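Local atomic coordinates of metallo-beta-lactamase (Serratia marcescens, PDB entry 6K4X), a protein that probably hydrolyses the beta-lactam ring of antibiotics with zinc ions in its active site, as a subclass B3 metallo-beta-lactamase, and is bound here by a sulfanylbenzoate inhibitor. Residues A[183-187]-A[256-261]; A[146-150]-A[195-199]. One frame throughout, in Å; residues are numbered along the deposited sequence.

Contact 1 of 2, residues A[183-187]-A[256-261]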
ATOM      1  N   SER A 183      -9.624 -21.676  10.593  1.00  9.25           N
ATOM      2  CA  SER A 183     -10.378 -22.672   9.831  1.00  9.19           C
ATOM      3  C   SER A 183      -9.893 -22.823   8.387  1.00  9.74           C
ATOM      4  O   SER A 183     -10.486 -23.589   7.641  1.00 10.91           O
ATOM      5  CB  SER A 183     -11.836 -22.289   9.868  1.00  9.93           C
ATOM      6  OG  SER A 183     -11.982 -20.983   9.326  1.00 10.75           O
ATOM      7  N   TYR A 184      -8.865 -22.068   7.976  1.00  8.43           N
ATOM      8  CA  TYR A 184      -8.468 -22.020   6.565  1.00  7.95           C
ATOM      9  C   TYR A 184      -7.176 -22.796   6.306  1.00  7.30           C
ATOM     10  O   TYR A 184      -6.184 -22.626   7.035  1.00  9.10           O
ATOM     11  CB  TYR A 184      -8.234 -20.573   6.168  1.00  8.22           C
ATOM     12  CG  TYR A 184      -8.028 -20.321   4.701  1.00  7.77           C
ATOM     13  CD1 TYR A 184      -9.110 -20.075   3.891  1.00  8.35           C
ATOM     14  CD2 TYR A 184      -6.762 -20.263   4.152  1.00  8.13           C
ATOM     15  CE1 TYR A 184      -8.948 -19.798   2.546  1.00  7.99           C
ATOM     16  CE2 TYR A 184      -6.583 -19.953   2.823  1.00  8.41           C
ATOM     17  CZ  TYR A 184      -7.676 -19.724   2.015  1.00  8.24           C
ATOM     18  OH  TYR A 184      -7.476 -19.418   0.687  1.00  8.46           O
ATOM     19  N   ARG A 185      -7.184 -23.599   5.244  1.00  7.00           N
ATOM     20  CA  ARG A 185      -6.019 -24.355   4.824  1.00  6.58           C
ATOM     21  C   ARG A 185      -5.568 -23.858   3.453  1.00  6.96           C
ATOM     22  O   ARG A 185      -6.270 -24.061   2.442  1.00  7.54           O
ATOM     23  CB  ARG A 185      -6.375 -25.846   4.818  1.00  7.15           C
ATOM     24  CG  ARG A 185      -5.199 -26.752   4.513  1.00  8.08           C
ATOM     25  CD  ARG A 185      -5.511 -28.203   4.805  1.00  8.31           C
ATOM     26  NE  ARG A 185      -4.301 -29.019   4.858  1.00  9.04           N
ATOM     27  CZ  ARG A 185      -3.807 -29.752   3.875  1.00  9.26           C
ATOM     28  NH1 ARG A 185      -2.641 -30.342   4.050  1.00 10.58           N
ATOM     29  NH2 ARG A 185      -4.435 -29.855   2.716  1.00 10.77           N
ATOM     30  N   PHE A 186      -4.376 -23.262   3.387  1.00  7.31           N
ATOM     31  CA  PHE A 186      -3.890 -22.748   2.117  1.00  7.56           C
ATOM     32  C   PHE A 186      -3.744 -23.889   1.112  1.00  8.26           C
ATOM     33  O   PHE A 186      -3.993 -23.679  -0.082  1.00  9.08           O
ATOM     34  CB  PHE A 186      -2.541 -22.045   2.272  1.00  7.27           C
ATOM     35  CG  PHE A 186      -2.687 -20.612   2.692  1.00  6.86           C
ATOM     36  CD1 PHE A 186      -2.823 -19.609   1.745  1.00  6.87           C
ATOM     37  CD2 PHE A 186      -2.733 -20.266   4.038  1.00  7.06           C
ATOM     38  CE1 PHE A 186      -3.033 -18.295   2.129  1.00  7.85           C
ATOM     39  CE2 PHE A 186      -2.890 -18.942   4.414  1.00  7.37           C
ATOM     40  CZ  PHE A 186      -3.048 -17.959   3.461  1.00  7.67           C
ATOM     41  N   SER A 187      -3.326 -25.061   1.587  1.00  7.75           N
ATOM     42  CA  SER A 187      -3.088 -26.197   0.730  1.00  8.71           C
ATOM     43  C   SER A 187      -4.371 -26.656   0.024  1.00  8.90           C
ATOM     44  O   SER A 187      -4.291 -27.460  -0.914  1.00 11.73           O
ATOM     45  CB  SER A 187      -2.464 -27.324   1.509  1.00  8.26           C
ATOM     46  OG  SER A 187      -1.193 -26.974   2.030  1.00  9.25           O
ATOM     47  N   ARG A 256       4.284 -21.857   5.915  1.00  6.29           N
ATOM     48  CA  ARG A 256       2.865 -22.182   6.154  1.00  6.39           C
ATOM     49  C   ARG A 256       2.485 -23.510   5.498  1.00  6.80           C
ATOM     50  O   ARG A 256       1.890 -24.382   6.149  1.00  6.85           O
ATOM     51  CB  ARG A 256       1.986 -21.048   5.646  1.00  6.23           C
ATOM     52  CG  ARG A 256       0.491 -21.334   5.737  1.00  6.41           C
ATOM     53  CD  ARG A 256       0.020 -21.647   7.160  1.00  6.70           C
ATOM     54  NE  ARG A 256      -1.404 -21.972   7.176  1.00  6.92           N
ATOM     55  CZ  ARG A 256      -2.390 -21.137   7.476  1.00  6.54           C
ATOM     56  NH1 ARG A 256      -2.141 -19.874   7.787  1.00  8.34           N
ATOM     57  NH2 ARG A 256      -3.635 -21.575   7.427  1.00  7.52           N
ATOM     58  N   LEU A 257       2.858 -23.707   4.236  1.00  6.45           N
ATOM     59  CA  LEU A 257       2.465 -24.929   3.536  1.00  7.06           C
ATOM     60  C   LEU A 257       3.109 -26.124   4.256  1.00  6.96           C
ATOM     61  O   LEU A 257       2.496 -27.191   4.398  1.00  7.86           O
ATOM     62  CB  LEU A 257       2.875 -24.892   2.061  1.00  7.33           C
ATOM     63  CG  LEU A 257       2.104 -23.888   1.212  1.00  7.36           C
ATOM     64  CD1 LEU A 257       2.657 -23.844  -0.203  1.00  9.34           C
ATOM     65  CD2 LEU A 257       0.616 -24.159   1.194  1.00  9.19           C
ATOM     66  N   ALA A 258       4.360 -25.981   4.692  1.00  6.65           N
ATOM     67  CA  ALA A 258       5.024 -27.079   5.444  1.00  7.61           C
ATOM     68  C   ALA A 258       4.238 -27.385   6.723  1.00  8.28           C
ATOM     69  O   ALA A 258       4.073 -28.567   7.084  1.00  8.85           O
ATOM     70  CB  ALA A 258       6.460 -26.719   5.733  1.00  8.36           C
ATOM     71  N   SER A 259       3.758 -26.363   7.411  1.00  7.65           N
ATOM     72  CA  SER A 259       3.042 -26.506   8.690  0.50  9.45           C
ATOM     73  C   SER A 259       1.708 -27.237   8.487  1.00  9.06           C
ATOM     74  O   SER A 259       1.158 -27.787   9.427  1.00 10.83           O
ATOM     75  CB  SER A 259       2.808 -25.161   9.359  0.50 10.86           C
ATOM     76  OG  SER A 259       4.016 -24.423   9.538  0.50 13.65           O
ATOM     77  N   GLU A 260       1.182 -27.226   7.262  1.00  8.10           N
ATOM     78  CA  GLU A 260      -0.136 -27.811   6.947  1.00  8.03           C
ATOM     79  C   GLU A 260      -0.029 -29.281   6.537  1.00  8.52           C
ATOM     80  O   GLU A 260      -1.049 -29.969   6.425  1.00  9.00           O
ATOM     81  CB  GLU A 260      -0.807 -27.047   5.811  1.00  7.43           C
ATOM     82  CG  GLU A 260      -1.155 -25.629   6.189  1.00  7.26           C
ATOM     83  CD  GLU A 260      -1.987 -24.903   5.161  1.00  7.08           C
ATOM     84  OE1 GLU A 260      -1.977 -25.337   3.979  1.00  8.16           O
ATOM     85  OE2 GLU A 260      -2.639 -23.908   5.531  1.00  7.22           O
ATOM     86  N   LYS A 261       1.177 -29.758   6.265  1.00  8.85           N
ATOM     87  CA  LYS A 261       1.319 -31.143   5.818  1.00 10.94           C
ATOM     88  C   LYS A 261       0.824 -32.097   6.901  1.00 11.83           C
ATOM     89  O   LYS A 261       1.056 -31.876   8.081  1.00 11.79           O
ATOM     90  CB  LYS A 261       2.771 -31.471   5.493  1.00 12.63           C
ATOM     91  CG  LYS A 261       3.341 -30.639   4.366  1.00 15.56           C
ATOM     92  CD  LYS A 261       3.011 -31.166   3.018  1.00 20.15           C
ATOM     93  CE  LYS A 261       3.858 -32.362   2.643  1.00 21.98           C
ATOM     94  NZ  LYS A 261       3.368 -32.959   1.382  1.00 22.63           N
TER
HETATM   95  O   HOH W   1       0.946 -28.469   2.418  1.00 15.30           O
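Glu260 of helix 241-260 reaches across to loop 183-187 and takes the backbone N-H groups of Phe186 and Ser187 with its carboxylate. Its CB lies 3.8 Å from Ser187 OG, and beyond CG the chain runs extended (chi2 -172°), which carries CD to within 3.4 Å of Phe186 N. OE2 accepts Phe186 N at 2.8 Å through its syn lone pair, while Arg256 NE, four residues back, donates to it from above the carboxylate plane in a salt bridge. OE1 takes Ser187 N, also on the syn side, and Ser187 OG at 2.7 Å, the hydroxyl meeting it nearly along the C-O axis. The backbone carbonyl of Glu260 receives a bond nearly straight at the hydrogen (173°), though its donor, Arg185 NH1, stands above the carbonyl plane. Beside the carboxylate, the Phe186 ring turns its edge to one face of the Arg256 guanidinium, CD2 being 3.6 Å from CZ, with the planes at 89°. A water donates to both Ser187 OG and Leu257 O. With two donors on each oxygen and Arg256 paired to it, Glu260 is probably held as the carboxylate anion, tying the chain's last helix to the start of the 3-10 segment.

Contact 2 of 2, residues A[146-150]-A[195-199]. With ZN (zinc ion), chain B; D0U (4-azanyl-2-sulfanyl-benzoic acid), chain E.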
ATOM      1  N   ALA A 146      -0.979  -5.754 -10.504  1.00  6.95           N
ATOM      2  CA  ALA A 146      -1.755  -6.730  -9.756  1.00  6.66           C
ATOM      3  C   ALA A 146      -0.807  -7.586  -8.928  1.00  7.03           C
ATOM      4  O   ALA A 146       0.089  -8.249  -9.459  1.00  7.44           O
ATOM      5  CB  ALA A 146      -2.586  -7.580 -10.679  1.00  7.54           C
ATOM      6  N   THR A 147      -1.044  -7.600  -7.620  1.00  6.23           N
ATOM      7  CA  THR A 147      -0.299  -8.447  -6.699  1.00  6.73           C
ATOM      8  C   THR A 147      -1.269  -9.143  -5.763  1.00  6.83           C
ATOM      9  O   THR A 147      -1.287  -8.876  -4.564  1.00  7.51           O
ATOM     10  CB  THR A 147       0.790  -7.682  -5.925  1.00  6.76           C
ATOM     11  OG1 THR A 147       0.255  -6.572  -5.193  1.00  7.51           O
ATOM     12  CG2 THR A 147       1.871  -7.176  -6.849  1.00  7.52           C
ATOM     13  N   PRO A 148      -2.097 -10.050  -6.301  1.00  6.51           N
ATOM     14  CA  PRO A 148      -3.078 -10.777  -5.498  1.00  7.09           C
ATOM     15  C   PRO A 148      -2.428 -11.820  -4.583  1.00  6.43           C
ATOM     16  O   PRO A 148      -1.245 -12.183  -4.718  1.00  7.53           O
ATOM     17  CB  PRO A 148      -3.941 -11.453  -6.568  1.00  7.74           C
ATOM     18  CG  PRO A 148      -2.964 -11.717  -7.697  1.00  7.35           C
ATOM     19  CD  PRO A 148      -2.126 -10.452  -7.719  1.00  7.26           C
ATOM     20  N   GLY A 149      -3.239 -12.324  -3.673  1.00  6.88           N
ATOM     21  CA  GLY A 149      -2.883 -13.439  -2.855  1.00  6.86           C
ATOM     22  C   GLY A 149      -3.264 -13.213  -1.415  1.00  6.73           C
ATOM     23  O   GLY A 149      -3.999 -13.989  -0.829  1.00  8.04           O
ATOM     24  N   HIS A 150      -2.778 -12.125  -0.824  1.00  5.99           N
ATOM     25  CA  HIS A 150      -3.280 -11.657   0.487  1.00  6.36           C
ATOM     26  C   HIS A 150      -4.748 -11.228   0.374  1.00  6.22           C
ATOM     27  O   HIS A 150      -5.528 -11.446   1.310  1.00  6.89           O
ATOM     28  CB  HIS A 150      -2.335 -10.600   1.027  1.00  6.29           C
ATOM     29  CG  HIS A 150      -2.685 -10.047   2.355  1.00  5.93           C
ATOM     30  ND1 HIS A 150      -2.302 -10.656   3.512  1.00  6.02           N
ATOM     31  CD2 HIS A 150      -3.310  -8.905   2.708  1.00  6.51           C
ATOM     32  CE1 HIS A 150      -2.669  -9.888   4.539  1.00  6.24           C
ATOM     33  NE2 HIS A 150      -3.340  -8.824   4.077  1.00  6.66           N
ATOM     34  N   SER A 195      -1.787 -17.335  -6.861  1.00  6.76           N
ATOM     35  CA  SER A 195      -1.785 -15.868  -6.908  1.00  7.10           C
ATOM     36  C   SER A 195      -0.610 -15.304  -6.110  1.00  6.84           C
ATOM     37  O   SER A 195       0.113 -14.427  -6.596  1.00  7.14           O
ATOM     38  CB  SER A 195      -3.069 -15.325  -6.381  1.00  8.63           C
ATOM     39  OG  SER A 195      -4.118 -15.498  -7.309  1.00 11.51           O
ATOM     40  N   LEU A 196      -0.412 -15.833  -4.915  1.00  6.48           N
ATOM     41  CA  LEU A 196       0.704 -15.395  -4.088  1.00  6.29           C
ATOM     42  C   LEU A 196       2.016 -15.613  -4.847  1.00  6.54           C
ATOM     43  O   LEU A 196       2.889 -14.742  -4.899  1.00  6.99           O
ATOM     44  CB  LEU A 196       0.733 -16.182  -2.776  1.00  6.51           C
ATOM     45  CG  LEU A 196      -0.218 -15.687  -1.678  1.00  6.83           C
ATOM     46  CD1 LEU A 196      -0.295 -16.708  -0.570  1.00  8.17           C
ATOM     47  CD2 LEU A 196       0.180 -14.321  -1.141  1.00  7.70           C
ATOM     48  N   ARG A 197       2.182 -16.805  -5.435  1.00  6.69           N
ATOM     49  CA  ARG A 197       3.444 -17.119  -6.108  1.00  7.09           C
ATOM     50  C   ARG A 197       3.654 -16.210  -7.309  1.00  7.06           C
ATOM     51  O   ARG A 197       4.787 -15.755  -7.546  1.00  7.84           O
ATOM     52  CB  ARG A 197       3.498 -18.592  -6.495  1.00  7.33           C
ATOM     53  CG  ARG A 197       3.698 -19.477  -5.280  1.00  7.70           C
ATOM     54  CD  ARG A 197       3.635 -20.938  -5.643  1.00  8.52           C
ATOM     55  NE  ARG A 197       4.026 -21.732  -4.497  1.00  8.88           N
ATOM     56  CZ  ARG A 197       3.822 -23.041  -4.359  1.00 10.12           C
ATOM     57  NH1 ARG A 197       4.305 -23.658  -3.287  1.00 12.22           N
ATOM     58  NH2 ARG A 197       3.149 -23.709  -5.279  1.00 11.03           N
ATOM     59  N   GLY A 198       2.602 -15.937  -8.073  1.00  7.36           N
ATOM     60  CA  GLY A 198       2.731 -14.998  -9.175  1.00  7.54           C
ATOM     61  C   GLY A 198       3.120 -13.606  -8.687  1.00  7.07           C
ATOM     62  O   GLY A 198       3.871 -12.889  -9.346  1.00  8.01           O
ATOM     63  N   SER A 199       2.607 -13.208  -7.521  1.00  6.51           N
ATOM     64  CA  SER A 199       2.915 -11.905  -6.958  1.00  6.23           C
ATOM     65  C   SER A 199       4.368 -11.811  -6.484  1.00  6.42           C
ATOM     66  O   SER A 199       4.997 -10.778  -6.692  1.00  7.26           O
ATOM     67  CB  SER A 199       1.939 -11.559  -5.878  1.00  6.70           C
ATOM     68  OG  SER A 199       0.670 -11.400  -6.455  1.00  7.25           O
TER
HETATM   69 ZN    ZN B 301      -4.167  -7.216   4.973  1.00  6.27          ZN
HETATM   70  O2  D0U E 304      -0.965  -6.532   5.617  1.00  6.85           O
HETATM   71  C7  D0U E 304      -0.522  -7.594   6.105  1.00  6.52           C
HETATM   72  O1  D0U E 304       0.540  -8.136   5.681  1.00  7.73           O
HETATM   73  C3  D0U E 304      -1.238  -8.293   7.206  1.00  6.68           C
HETATM   74  C2  D0U E 304      -0.518  -9.337   7.849  1.00  7.58           C
HETATM   75  C4  D0U E 304      -2.539  -7.967   7.630  1.00  6.72           C
HETATM   76  S1  D0U E 304      -3.553  -6.700   7.103  1.00  6.27           S
HETATM   77  C5  D0U E 304      -3.084  -8.748   8.674  1.00  7.61           C
HETATM   78  C6  D0U E 304      -2.387  -9.786   9.295  1.00  8.26           C
HETATM   79  N1  D0U E 304      -2.947 -10.504  10.344  1.00 11.20           N
HETATM   80  C1  D0U E 304      -1.109 -10.050   8.892  1.00  8.04           C
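Pro148 and Gly149 lie against one side of helix 190-205, just ahead of the zinc ligand His150, in the loop that joins strands 140-146 and 155-163 of the metallo-beta-lactamase fold. Ser199 makes the polar contact. Its OG stands beside the backbone N and anti to the carbonyl carbon (chi1 -66°), which brings the hydroxyl within 2.7 Å of Pro148 O and 3.1 Å of Ser195 O, one turn earlier in the same helix. Either carbonyl may take the single proton. The same OG also lies against the proline ring, 3.2 Å from CD. Farther along that ring, Pro148 CG meets Ser195 CB at 3.8 Å, an apolar touch, while Ser195 OG bonds back to Glu191 O within the helix.

Leu196 fills the next position. With CD1 extended away from its own CA, the other methyl, CD2, lies over the backbone of Gly149, 3.6 Å from Gly149 CA. Gly149, with no side chain and a positive phi of 136°, lets the chain pass close to the helix. Thr147 turns its CB to Ser199 OG, and its hydroxyl is hydrogen-bonded to that of Thr156.

Beyond the glycine the histidine side chain leaves the helix. With CG anti to the backbone N (chi1 -179°), the imidazole of His150 extends to the metal, and ND1 bonds to Thr177 O, which fixes the ring's rotation. His72 and His74 complete the protein ligands of this zinc, and the inhibitor sulfur S1 coordinates it as well. NE2 of His150 lies 2.0 Å from the zinc ion, while its CE1 comes within 3.4 Å of C3 of the inhibitor.

How the contacts relate
Contact 1 is a surface contact and contact 2 a buried one, their centres about 17 Å apart on the same side of the chain's centre. Loop 183-187 leads directly into helix 190-205, the helix that contact 2 sets beside the zinc-binding loop, while contact 1 ties loop 183-187 to the C-terminal helix 241-260. The two meet where Leu257 CD1 packs on Arg197 NH1 and, more loosely, where Phe186 CE1 approaches Leu196 CD1. Their chemistry follows their place: charged groups and a water dominate outside, whereas close backbone passage, apolar touches and a single shared hydroxyl serve inside, next to the metal.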